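Local coordinates for protein N-terminal acetyltransferase B complex subunit MDM20 (Candida albicans, PDB 5K04) that forms the non-catalytic, all-helical subunit of the NatB N-terminal acetyltransferase complex and probably acts as a scaffold that holds the NAT3 subunit, at residues 131-136 / 482-487; 155-160 / 167-172; 188-193 / 487-492; 198-203 / 216-221. One frame throughout, in Å; residues are numbered along the deposited sequence.

Contact 1 (131-136 / 482-487); sequences RIFMYL and QGFDNG
Phe133 sets CG beside its backbone N (chi1 -64°), whereas Phe484 has chi1 at -89°, and the two rings are also turned differently about their CB-CG bonds, which sets their planes. Between the two segments the nearest CA atoms, of Phe133 and Phe484, are 11.4 Å apart; both side chains point toward the other segment and cross at about a right angle. The touch is narrow: Phe133 CZ comes to 3.7 Å from Phe484 CE1, and Phe133 CE2 to 3.8 Å from that same CE1. The centroids of the Phe133 and Phe484 rings are 5.6 Å apart and the ring planes lie at 49°, so the pair is oblique. Phenylalanine suits both places because it spans the gap without bringing a polar group into a buried core. Phe117 and Trp148 also meet both rings, making a small aromatic cluster, and the indole NE1 of Trp148 donates to the carbonyl O of Phe484 near the end of its helix. That end is finished by Asn486, whose side-chain ND2 lies 2.8 Å from Gln482 O; Asn486 N reaches that oxygen from the opposite face of its carbonyl plane. Gln482 and Asn486 also pack on Ile37 of the NAT3 chain. Gly487 then turns to positive phi, where a CB would press on the preceding carbonyl oxygen, and closes helix 456-485 with a Schellman motif. An aromatic core shared by neighbouring helices is in keeping with this all-helical subunit, whose family belongs to the TPR clan.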
# COMPACT_ATOMS: atom_id res chain seq x y z
N ARG A 131 -24.92 3.41 14.75
CA ARG A 131 -26.07 4.27 15.02
C ARG A 131 -26.92 4.45 13.77
O ARG A 131 -28.16 4.40 13.84
CB ARG A 131 -25.60 5.62 15.56
CG ARG A 131 -26.77 6.52 15.96
CD ARG A 131 -26.48 7.27 17.27
NE ARG A 131 -25.42 8.26 17.12
CZ ARG A 131 -24.24 8.20 17.73
NH1 ARG A 131 -23.95 7.19 18.54
NH2 ARG A 131 -23.34 9.16 17.52
N ILE A 132 -26.29 4.67 12.61
CA ILE A 132 -27.06 4.80 11.37
C ILE A 132 -27.85 3.53 11.11
O ILE A 132 -29.05 3.57 10.82
CB ILE A 132 -26.13 5.10 10.19
CG1 ILE A 132 -25.51 6.48 10.36
CG2 ILE A 132 -26.90 4.98 8.87
CD1 ILE A 132 -24.36 6.74 9.40
N PHE A 133 -27.17 2.39 11.21
CA PHE A 133 -27.80 1.12 10.95
C PHE A 133 -28.91 0.82 11.96
O PHE A 133 -29.89 0.15 11.62
CB PHE A 133 -26.72 0.04 10.94
CG PHE A 133 -25.72 0.20 9.83
CD1 PHE A 133 -26.03 0.97 8.71
CD2 PHE A 133 -24.49 -0.40 9.88
CE1 PHE A 133 -25.11 1.12 7.67
CE2 PHE A 133 -23.56 -0.25 8.85
CZ PHE A 133 -23.88 0.52 7.74
N MET A 134 -28.78 1.32 13.19
CA MET A 134 -29.84 1.13 14.17
C MET A 134 -31.13 1.81 13.72
O MET A 134 -32.20 1.20 13.72
CB MET A 134 -29.38 1.66 15.54
CG MET A 134 -30.39 1.41 16.70
SD MET A 134 -31.68 2.62 16.82
CE MET A 134 -30.66 3.98 17.31
N TYR A 135 -31.05 3.10 13.35
CA TYR A 135 -32.23 3.79 12.83
C TYR A 135 -32.75 3.12 11.57
O TYR A 135 -33.97 2.96 11.40
CB TYR A 135 -31.89 5.26 12.54
CG TYR A 135 -31.81 6.14 13.76
CD1 TYR A 135 -32.97 6.54 14.42
CD2 TYR A 135 -30.59 6.60 14.24
CE1 TYR A 135 -32.92 7.37 15.53
CE2 TYR A 135 -30.53 7.44 15.36
CZ TYR A 135 -31.70 7.81 16.00
OH TYR A 135 -31.68 8.63 17.11
N LEU A 136 -31.85 2.72 10.69
CA LEU A 136 -32.25 2.16 9.40
C LEU A 136 -32.91 0.80 9.57
O LEU A 136 -33.74 0.40 8.74
CB LEU A 136 -31.02 2.07 8.51
CG LEU A 136 -31.26 1.70 7.05
CD1 LEU A 136 -32.18 2.71 6.39
CD2 LEU A 136 -29.94 1.59 6.32
N GLN A 482 -20.98 -0.54 -2.51
CA GLN A 482 -21.43 -1.72 -3.24
C GLN A 482 -21.27 -2.98 -2.41
O GLN A 482 -22.10 -3.89 -2.47
CB GLN A 482 -20.66 -1.85 -4.55
CG GLN A 482 -20.94 -0.78 -5.57
CD GLN A 482 -19.99 -0.85 -6.76
OE1 GLN A 482 -19.13 -1.73 -6.82
NE2 GLN A 482 -20.15 0.07 -7.71
N GLY A 483 -20.17 -3.07 -1.65
CA GLY A 483 -19.98 -4.23 -0.79
C GLY A 483 -21.08 -4.35 0.25
O GLY A 483 -21.50 -5.45 0.58
N PHE A 484 -21.53 -3.22 0.81
CA PHE A 484 -22.69 -3.25 1.69
C PHE A 484 -23.98 -3.58 0.93
O PHE A 484 -24.78 -4.39 1.39
CB PHE A 484 -22.83 -1.92 2.44
CG PHE A 484 -22.07 -1.85 3.74
CD1 PHE A 484 -22.63 -2.33 4.92
CD2 PHE A 484 -20.81 -1.26 3.79
CE1 PHE A 484 -21.94 -2.24 6.11
CE2 PHE A 484 -20.11 -1.18 4.98
CZ PHE A 484 -20.67 -1.68 6.15
N ASP A 485 -24.19 -2.93 -0.23
CA ASP A 485 -25.43 -3.14 -0.99
C ASP A 485 -25.58 -4.59 -1.41
O ASP A 485 -26.67 -5.16 -1.36
CB ASP A 485 -25.47 -2.25 -2.23
CG ASP A 485 -25.88 -0.82 -1.92
OD1 ASP A 485 -26.16 -0.51 -0.74
OD2 ASP A 485 -25.91 -0.02 -2.87
N ASN A 486 -24.50 -5.17 -1.89
CA ASN A 486 -24.45 -6.61 -1.99
C ASN A 486 -24.29 -7.73 -0.98
O ASN A 486 -24.10 -8.88 -1.34
CB ASN A 486 -23.51 -7.01 -3.13
CG ASN A 486 -23.91 -6.32 -4.46
OD1 ASN A 486 -24.73 -6.83 -5.22
ND2 ASN A 486 -23.36 -5.13 -4.70
N GLY A 487 -24.27 -7.42 0.28
CA GLY A 487 -23.89 -8.58 1.06
C GLY A 487 -22.56 -9.24 1.30
O GLY A 487 -22.52 -10.40 1.70

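Contact 2 (155-160 / 167-172); sequences LLLQEG and LYNSLG
The Tyr168 ring carries Leu156 CD1 over one face, 3.8 Å above the plane and offset toward the rim, while Leu157 CD2 sits at the ring's edge, near its plane. The two leucines lie on helix 143-157 and the tyrosine on helix 162-177; these successive antiparallel helices form an alpha-alpha hairpin, the building element of TPR-like solenoids. Leu156 CD1 makes a CH-pi contact, 4.0 Å from the Tyr168 centroid and 16° off the ring normal. Leu156 CB also comes to 4.0 Å from Tyr168 CD2 and CE2, and the two side chains cross at about a right angle. A branched aliphatic chain suits this place, since it can cover an aromatic face and still touch Phe126, Lys127 and Asn130 of helix 126-138. Leu157 slides past Tyr168 in the opposite direction, its CD2 3.9 Å from Tyr168 CB. The turn between the helices passes through Gly160, whose phi of 106° would jam a CB against the preceding carbonyl oxygen. In Asn169 a chi1 of -160° places the amide so that ND2 is held by Phe194 O, while OD1 lies 3.7 Å from Leu157 CD1, a van der Waals contact.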
# COMPACT_ATOMS: atom_id res chain seq x y z
N LEU A 155 -17.70 -4.59 13.75
CA LEU A 155 -16.81 -3.46 13.49
C LEU A 155 -16.47 -2.73 14.77
O LEU A 155 -15.30 -2.40 15.01
CB LEU A 155 -17.46 -2.51 12.50
CG LEU A 155 -17.64 -3.02 11.07
CD1 LEU A 155 -18.16 -1.86 10.21
CD2 LEU A 155 -16.32 -3.59 10.49
N LEU A 156 -17.48 -2.47 15.61
CA LEU A 156 -17.27 -1.80 16.89
C LEU A 156 -16.39 -2.62 17.80
O LEU A 156 -15.48 -2.09 18.45
CB LEU A 156 -18.61 -1.55 17.58
CG LEU A 156 -19.46 -0.36 17.20
CD1 LEU A 156 -20.80 -0.45 17.93
CD2 LEU A 156 -18.72 0.92 17.54
N LEU A 157 -16.66 -3.93 17.88
CA LEU A 157 -15.86 -4.83 18.71
C LEU A 157 -14.39 -4.80 18.35
O LEU A 157 -13.55 -5.20 19.17
CB LEU A 157 -16.38 -6.26 18.56
CG LEU A 157 -17.64 -6.56 19.37
CD1 LEU A 157 -18.23 -7.90 18.95
CD2 LEU A 157 -17.28 -6.55 20.83
N GLN A 158 -14.06 -4.33 17.14
CA GLN A 158 -12.69 -4.26 16.67
C GLN A 158 -12.01 -2.98 17.13
O GLN A 158 -10.99 -2.59 16.56
CB GLN A 158 -12.63 -4.37 15.14
CG GLN A 158 -13.22 -5.64 14.56
CD GLN A 158 -12.73 -6.86 15.28
OE1 GLN A 158 -13.50 -7.57 15.93
NE2 GLN A 158 -11.44 -7.07 15.25
N GLU A 159 -12.56 -2.30 18.13
CA GLU A 159 -11.99 -1.04 18.59
C GLU A 159 -11.53 -1.06 20.05
O GLU A 159 -10.59 -0.34 20.38
CB GLU A 159 -12.97 0.11 18.37
CG GLU A 159 -13.24 0.36 16.88
CD GLU A 159 -13.86 1.71 16.60
OE1 GLU A 159 -14.77 2.13 17.35
OE2 GLU A 159 -13.43 2.36 15.62
N GLY A 160 -12.15 -1.85 20.91
CA GLY A 160 -11.58 -2.17 22.20
C GLY A 160 -12.18 -1.52 23.45
O GLY A 160 -11.52 -1.50 24.49
N LEU A 167 -22.11 -6.68 25.55
CA LEU A 167 -23.37 -6.19 24.99
C LEU A 167 -23.35 -6.22 23.47
O LEU A 167 -24.30 -6.70 22.84
CB LEU A 167 -23.63 -4.78 25.49
CG LEU A 167 -24.78 -4.05 24.81
CD1 LEU A 167 -26.10 -4.60 25.28
CD2 LEU A 167 -24.67 -2.56 25.10
N TYR A 168 -22.27 -5.69 22.87
CA TYR A 168 -22.17 -5.63 21.41
C TYR A 168 -22.24 -7.02 20.81
O TYR A 168 -22.85 -7.23 19.76
CB TYR A 168 -20.86 -4.94 21.02
CG TYR A 168 -20.77 -3.45 21.31
CD1 TYR A 168 -21.90 -2.71 21.63
CD2 TYR A 168 -19.55 -2.77 21.22
CE1 TYR A 168 -21.81 -1.34 21.88
CE2 TYR A 168 -19.46 -1.41 21.45
CZ TYR A 168 -20.59 -0.70 21.78
OH TYR A 168 -20.49 0.65 22.03
N ASN A 169 -21.61 -7.99 21.46
CA ASN A 169 -21.60 -9.35 20.95
C ASN A 169 -22.96 -10.01 21.07
O ASN A 169 -23.37 -10.77 20.20
CB ASN A 169 -20.55 -10.16 21.70
CG ASN A 169 -20.15 -11.36 20.95
OD1 ASN A 169 -19.31 -11.29 20.05
ND2 ASN A 169 -20.79 -12.48 21.27
N SER A 170 -23.67 -9.72 22.17
CA SER A 170 -25.01 -10.27 22.38
C SER A 170 -26.02 -9.67 21.41
O SER A 170 -26.94 -10.37 20.96
CB SER A 170 -25.45 -10.01 23.82
OG SER A 170 -26.85 -9.98 23.91
N LEU A 171 -25.88 -8.38 21.08
CA LEU A 171 -26.83 -7.76 20.16
C LEU A 171 -26.61 -8.25 18.74
O LEU A 171 -27.57 -8.43 17.99
CB LEU A 171 -26.73 -6.23 20.24
CG LEU A 171 -27.19 -5.54 21.54
CD1 LEU A 171 -26.72 -4.11 21.56
CD2 LEU A 171 -28.72 -5.58 21.73
N GLY A 172 -25.35 -8.45 18.34
CA GLY A 172 -25.09 -8.93 16.99
C GLY A 172 -25.53 -10.37 16.81
O GLY A 172 -26.12 -10.73 15.78

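Contact 3 (188-193 / 487-492); sequences IYVYTL and GVFNKL
Tyr189 leaves its helix toward Asn490, and with CG anti to the backbone N (chi1 169°) its ring is laid against Phe489 and Asn490. The first atom, CB, is already 3.9 Å from Asn490 OD1. Next comes CG, with Asn490 OD1 at 3.5 Å; this oxygen stands over one ring face, offset toward the rim, is equally near CD1 and is still 4.0 Å from CE1 of Tyr189. On the other branch CD2 meets Asn490 N and approaches Phe489 CB. Farther out CE2 lies 3.4 Å from Phe489 O, and CZ only skirts that oxygen. Asn490 CA adds a CH-pi contact, 4.3 Å from the Tyr189 centroid. A broad aromatic ring suits this place because it can pack on backbone and amide atoms at once. Asparagine's short amide suits position 490, since OD1 can lie over the ring while ND2 makes a weak hydrogen bond to Asp212 OD2. The backbone N of Asn490 donates to Gln186 OE1, and Asn490 O and Lys491 NZ bond to Gln8 and Phe7 of the NAT3 chain. Beside this pair Val190 CG2 presses on Phe489, 3.6 Å from its CG, in an apolar contact of two buried side chains. Phe489 continues to Phe151 and Leu147 of helix 143-157, Val190 rests on Met176 of helix 162-177, and Glu214 of helix 213-225 touches Tyr189 and Asn490. Helix 185-192 thus lies among these helices.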
# COMPACT_ATOMS: atom_id res chain seq x y z
N ILE A 188 -23.89 -16.56 7.24
CA ILE A 188 -23.28 -17.47 8.20
C ILE A 188 -21.97 -16.89 8.73
O ILE A 188 -21.71 -16.91 9.94
CB ILE A 188 -23.08 -18.85 7.55
CG1 ILE A 188 -24.43 -19.49 7.22
CG2 ILE A 188 -22.25 -19.75 8.45
CD1 ILE A 188 -24.34 -20.81 6.45
N TYR A 189 -21.16 -16.32 7.83
CA TYR A 189 -19.92 -15.66 8.26
C TYR A 189 -20.21 -14.61 9.35
O TYR A 189 -19.57 -14.62 10.41
CB TYR A 189 -19.22 -15.03 7.05
CG TYR A 189 -18.06 -14.11 7.41
CD1 TYR A 189 -16.79 -14.61 7.71
CD2 TYR A 189 -18.24 -12.72 7.43
CE1 TYR A 189 -15.73 -13.76 8.05
CE2 TYR A 189 -17.18 -11.85 7.74
CZ TYR A 189 -15.94 -12.38 8.07
OH TYR A 189 -14.91 -11.55 8.38
N VAL A 190 -21.18 -13.72 9.11
CA VAL A 190 -21.47 -12.65 10.06
C VAL A 190 -21.80 -13.23 11.42
O VAL A 190 -21.31 -12.77 12.45
CB VAL A 190 -22.62 -11.75 9.55
CG1 VAL A 190 -22.99 -10.71 10.62
CG2 VAL A 190 -22.23 -11.05 8.28
N TYR A 191 -22.66 -14.26 11.43
CA TYR A 191 -23.05 -14.92 12.66
C TYR A 191 -21.82 -15.40 13.44
O TYR A 191 -21.71 -15.19 14.65
CB TYR A 191 -24.00 -16.08 12.33
CG TYR A 191 -24.68 -16.72 13.51
CD1 TYR A 191 -25.13 -15.96 14.57
CD2 TYR A 191 -24.88 -18.10 13.57
CE1 TYR A 191 -25.74 -16.54 15.66
CE2 TYR A 191 -25.50 -18.69 14.66
CZ TYR A 191 -25.93 -17.91 15.70
OH TYR A 191 -26.55 -18.50 16.79
N THR A 192 -20.85 -16.03 12.74
CA THR A 192 -19.66 -16.57 13.40
C THR A 192 -18.84 -15.48 14.08
O THR A 192 -18.05 -15.79 14.98
CB THR A 192 -18.75 -17.31 12.43
OG1 THR A 192 -18.24 -16.38 11.47
CG2 THR A 192 -19.50 -18.43 11.72
N LEU A 193 -19.00 -14.22 13.67
CA LEU A 193 -18.24 -13.15 14.31
C LEU A 193 -18.61 -12.97 15.78
O LEU A 193 -17.85 -12.33 16.52
CB LEU A 193 -18.45 -11.82 13.57
CG LEU A 193 -18.08 -11.84 12.08
CD1 LEU A 193 -18.57 -10.56 11.43
CD2 LEU A 193 -16.55 -12.01 11.90
N GLY A 487 -24.27 -7.42 0.28
CA GLY A 487 -23.89 -8.58 1.06
C GLY A 487 -22.56 -9.24 1.30
O GLY A 487 -22.52 -10.40 1.70
N VAL A 488 -21.47 -8.53 1.00
CA VAL A 488 -20.16 -9.16 0.90
C VAL A 488 -19.36 -8.89 2.16
O VAL A 488 -18.27 -8.31 2.12
CB VAL A 488 -19.42 -8.68 -0.36
CG1 VAL A 488 -18.43 -9.74 -0.81
CG2 VAL A 488 -20.42 -8.38 -1.47
N PHE A 489 -19.91 -9.35 3.29
CA PHE A 489 -19.30 -9.09 4.59
C PHE A 489 -17.95 -9.78 4.75
O PHE A 489 -17.09 -9.29 5.50
CB PHE A 489 -20.30 -9.51 5.67
CG PHE A 489 -21.66 -8.87 5.50
CD1 PHE A 489 -21.86 -7.55 5.83
CD2 PHE A 489 -22.71 -9.58 4.97
CE1 PHE A 489 -23.08 -6.95 5.64
CE2 PHE A 489 -23.93 -9.01 4.79
CZ PHE A 489 -24.12 -7.68 5.12
N ASN A 490 -17.74 -10.91 4.05
CA ASN A 490 -16.46 -11.60 3.83
C ASN A 490 -15.28 -10.67 3.53
O ASN A 490 -14.13 -11.02 3.82
CB ASN A 490 -16.57 -12.57 2.63
CG ASN A 490 -16.85 -13.95 3.07
OD1 ASN A 490 -16.63 -14.29 4.23
ND2 ASN A 490 -17.33 -14.79 2.16
N LYS A 491 -15.56 -9.54 2.88
CA LYS A 491 -14.53 -8.68 2.32
C LYS A 491 -14.63 -7.24 2.79
O LYS A 491 -13.72 -6.45 2.52
CB LYS A 491 -14.63 -8.68 0.78
CG LYS A 491 -14.73 -10.06 0.14
CD LYS A 491 -13.44 -10.88 0.36
CE LYS A 491 -13.43 -12.15 -0.53
NZ LYS A 491 -12.33 -13.09 -0.14
N LEU A 492 -15.73 -6.89 3.48
CA LEU A 492 -16.03 -5.49 3.78
C LEU A 492 -14.98 -4.87 4.68
O LEU A 492 -14.49 -3.77 4.41
CB LEU A 492 -17.41 -5.40 4.43
CG LEU A 492 -18.49 -4.89 3.49
CD1 LEU A 492 -19.82 -4.75 4.22
CD2 LEU A 492 -18.05 -3.56 2.84

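Contact 4 (198-203 / 216-221)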
# COMPACT_ATOMS: atom_id res chain seq x y z
N LYS A 198 -16.45 -23.16 20.27
CA LYS A 198 -17.35 -24.29 20.48
C LYS A 198 -18.63 -24.11 19.68
O LYS A 198 -19.13 -25.06 19.06
CB LYS A 198 -17.69 -24.44 21.96
CG LYS A 198 -16.54 -24.89 22.83
CD LYS A 198 -16.10 -26.31 22.49
CE LYS A 198 -16.91 -27.35 23.26
NZ LYS A 198 -16.29 -28.72 23.16
N GLU A 199 -19.19 -22.90 19.70
CA GLU A 199 -20.43 -22.65 18.98
C GLU A 199 -20.21 -22.70 17.47
O GLU A 199 -21.05 -23.23 16.74
CB GLU A 199 -21.01 -21.30 19.42
CG GLU A 199 -21.47 -21.23 20.87
CD GLU A 199 -21.76 -19.80 21.33
OE1 GLU A 199 -20.95 -18.89 21.02
OE2 GLU A 199 -22.79 -19.58 22.00
N ILE A 200 -19.08 -22.16 17.01
CA ILE A 200 -18.76 -22.18 15.58
C ILE A 200 -18.78 -23.62 15.04
O ILE A 200 -19.37 -23.90 13.99
CB ILE A 200 -17.40 -21.50 15.33
CG1 ILE A 200 -17.51 -19.98 15.53
CG2 ILE A 200 -16.87 -21.83 13.95
CD1 ILE A 200 -16.19 -19.25 15.34
N GLU A 201 -18.11 -24.55 15.74
CA GLU A 201 -18.10 -25.94 15.28
C GLU A 201 -19.51 -26.51 15.23
O GLU A 201 -19.91 -27.16 14.26
CB GLU A 201 -17.23 -26.82 16.18
CG GLU A 201 -17.23 -28.28 15.68
CD GLU A 201 -16.36 -29.23 16.51
OE1 GLU A 201 -15.81 -28.80 17.55
OE2 GLU A 201 -16.25 -30.41 16.11
N GLN A 202 -20.27 -26.28 16.31
CA GLN A 202 -21.65 -26.76 16.38
C GLN A 202 -22.49 -26.18 15.25
O GLN A 202 -23.26 -26.89 14.61
CB GLN A 202 -22.22 -26.42 17.76
CG GLN A 202 -23.61 -26.92 18.01
CD GLN A 202 -23.74 -28.42 17.76
OE1 GLN A 202 -22.87 -29.20 18.14
NE2 GLN A 202 -24.83 -28.81 17.11
N VAL A 203 -22.34 -24.88 14.97
CA VAL A 203 -23.12 -24.24 13.91
C VAL A 203 -22.69 -24.76 12.54
O VAL A 203 -23.52 -25.24 11.76
CB VAL A 203 -22.98 -22.71 13.99
CG1 VAL A 203 -23.65 -22.05 12.78
CG2 VAL A 203 -23.58 -22.22 15.28
N LYS A 216 -14.76 -22.99 5.58
CA LYS A 216 -14.03 -24.24 5.77
C LYS A 216 -12.81 -24.02 6.65
O LYS A 216 -12.56 -24.78 7.59
CB LYS A 216 -13.60 -24.83 4.42
CG LYS A 216 -14.74 -25.32 3.54
CD LYS A 216 -14.19 -26.05 2.30
CE LYS A 216 -15.30 -26.31 1.26
NZ LYS A 216 -14.76 -27.00 0.05
N LEU A 217 -12.06 -22.95 6.37
CA LEU A 217 -10.89 -22.65 7.19
C LEU A 217 -11.30 -22.35 8.62
O LEU A 217 -10.67 -22.81 9.57
CB LEU A 217 -10.12 -21.47 6.59
CG LEU A 217 -9.49 -21.75 5.22
CD1 LEU A 217 -8.83 -20.49 4.60
CD2 LEU A 217 -8.50 -22.90 5.29
N LEU A 218 -12.39 -21.59 8.78
CA LEU A 218 -12.91 -21.27 10.10
C LEU A 218 -13.38 -22.53 10.83
O LEU A 218 -13.14 -22.69 12.03
CB LEU A 218 -14.04 -20.26 9.95
CG LEU A 218 -14.62 -19.71 11.25
CD1 LEU A 218 -13.57 -18.93 12.05
CD2 LEU A 218 -15.83 -18.84 10.95
N TYR A 219 -14.04 -23.43 10.10
CA TYR A 219 -14.48 -24.69 10.69
C TYR A 219 -13.30 -25.51 11.20
O TYR A 219 -13.36 -26.09 12.29
CB TYR A 219 -15.29 -25.47 9.65
CG TYR A 219 -15.96 -26.72 10.17
CD1 TYR A 219 -16.62 -26.74 11.39
CD2 TYR A 219 -15.98 -27.88 9.40
CE1 TYR A 219 -17.24 -27.90 11.84
CE2 TYR A 219 -16.59 -29.03 9.84
CZ TYR A 219 -17.22 -29.05 11.07
OH TYR A 219 -17.83 -30.20 11.51
N MET A 220 -12.22 -25.57 10.41
CA MET A 220 -11.07 -26.38 10.80
C MET A 220 -10.34 -25.75 11.99
O MET A 220 -9.91 -26.46 12.90
CB MET A 220 -10.13 -26.57 9.60
CG MET A 220 -10.55 -27.69 8.64
SD MET A 220 -9.32 -28.18 7.46
CE MET A 220 -9.53 -26.86 6.36
N LYS A 221 -10.23 -24.42 11.99
CA LYS A 221 -9.60 -23.73 13.11
C LYS A 221 -10.38 -23.93 14.40
O LYS A 221 -9.79 -24.11 15.47
CB LYS A 221 -9.48 -22.24 12.78
CG LYS A 221 -8.96 -21.40 13.90
CD LYS A 221 -8.96 -19.92 13.52
CE LYS A 221 -8.39 -19.11 14.68
NZ LYS A 221 -8.44 -17.66 14.43
O HOH W 1 -17.67 -31.04 14.12
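Helices 197-204 and 213-225 run antiparallel here, and within segments 198-203 and 216-221 the nearest CA atoms are those of Glu201 and Tyr219, 6.0 Å apart. Tyr219, with CG anti to the backbone N (chi1 -173°), brings its ring against the neighbouring helix, so that CE1 lies 3.7 Å from the backbone Glu201 O and 3.9 Å from Glu201 CG. The glutamate side chain is fully extended and crosses the tyrosine obliquely, with carboxylate and ring planes 68° apart. Its CG touches CE1 while the extended chain carries the carboxylate on to a water. This water bridges the two polar ends, 2.5 Å from Glu201 OE2, to which it donates, and 2.7 Å from Tyr219 OH. The other carboxylate oxygen, OE1, is bonded to Ser228 and Asn226, which helps fix the rotation of the group. The buried Ile200 meets Leu218 at about a right angle, its CG2 4.1 Å from Leu218 CG; two branched aliphatic side chains suit an apolar touch between the helices. The hairpin leans on both neighbours in the chain: Val203 and Leu218 touch Tyr191 and Thr192 of helix 185-192, and Tyr219 packs edge-to-face with Tyr235 of helix 229-242.

After a run of N-terminal helices the chain reaches helix 126-138, where contact 1 opens a loop that closes only at the end of helix 456-485. Nested inside it are the two short hairpin contacts: contact 2 joins helices 143-157 and 162-177, and contact 4 joins helices 197-204 and 213-225. Contact 3 opens between them, at helix 185-192, and closes on helix 489-503, so it crosses contact 1 and encloses contact 4. Contacts 1 and 3 share Gly487 at the bend between helices 456-485 and 489-503, where Gly483 O and Val488 N probably hydrogen-bond. Together they tie helices 456-485 and 489-503 to helices 126-138 and 185-192 respectively, beside the NAT3 chain.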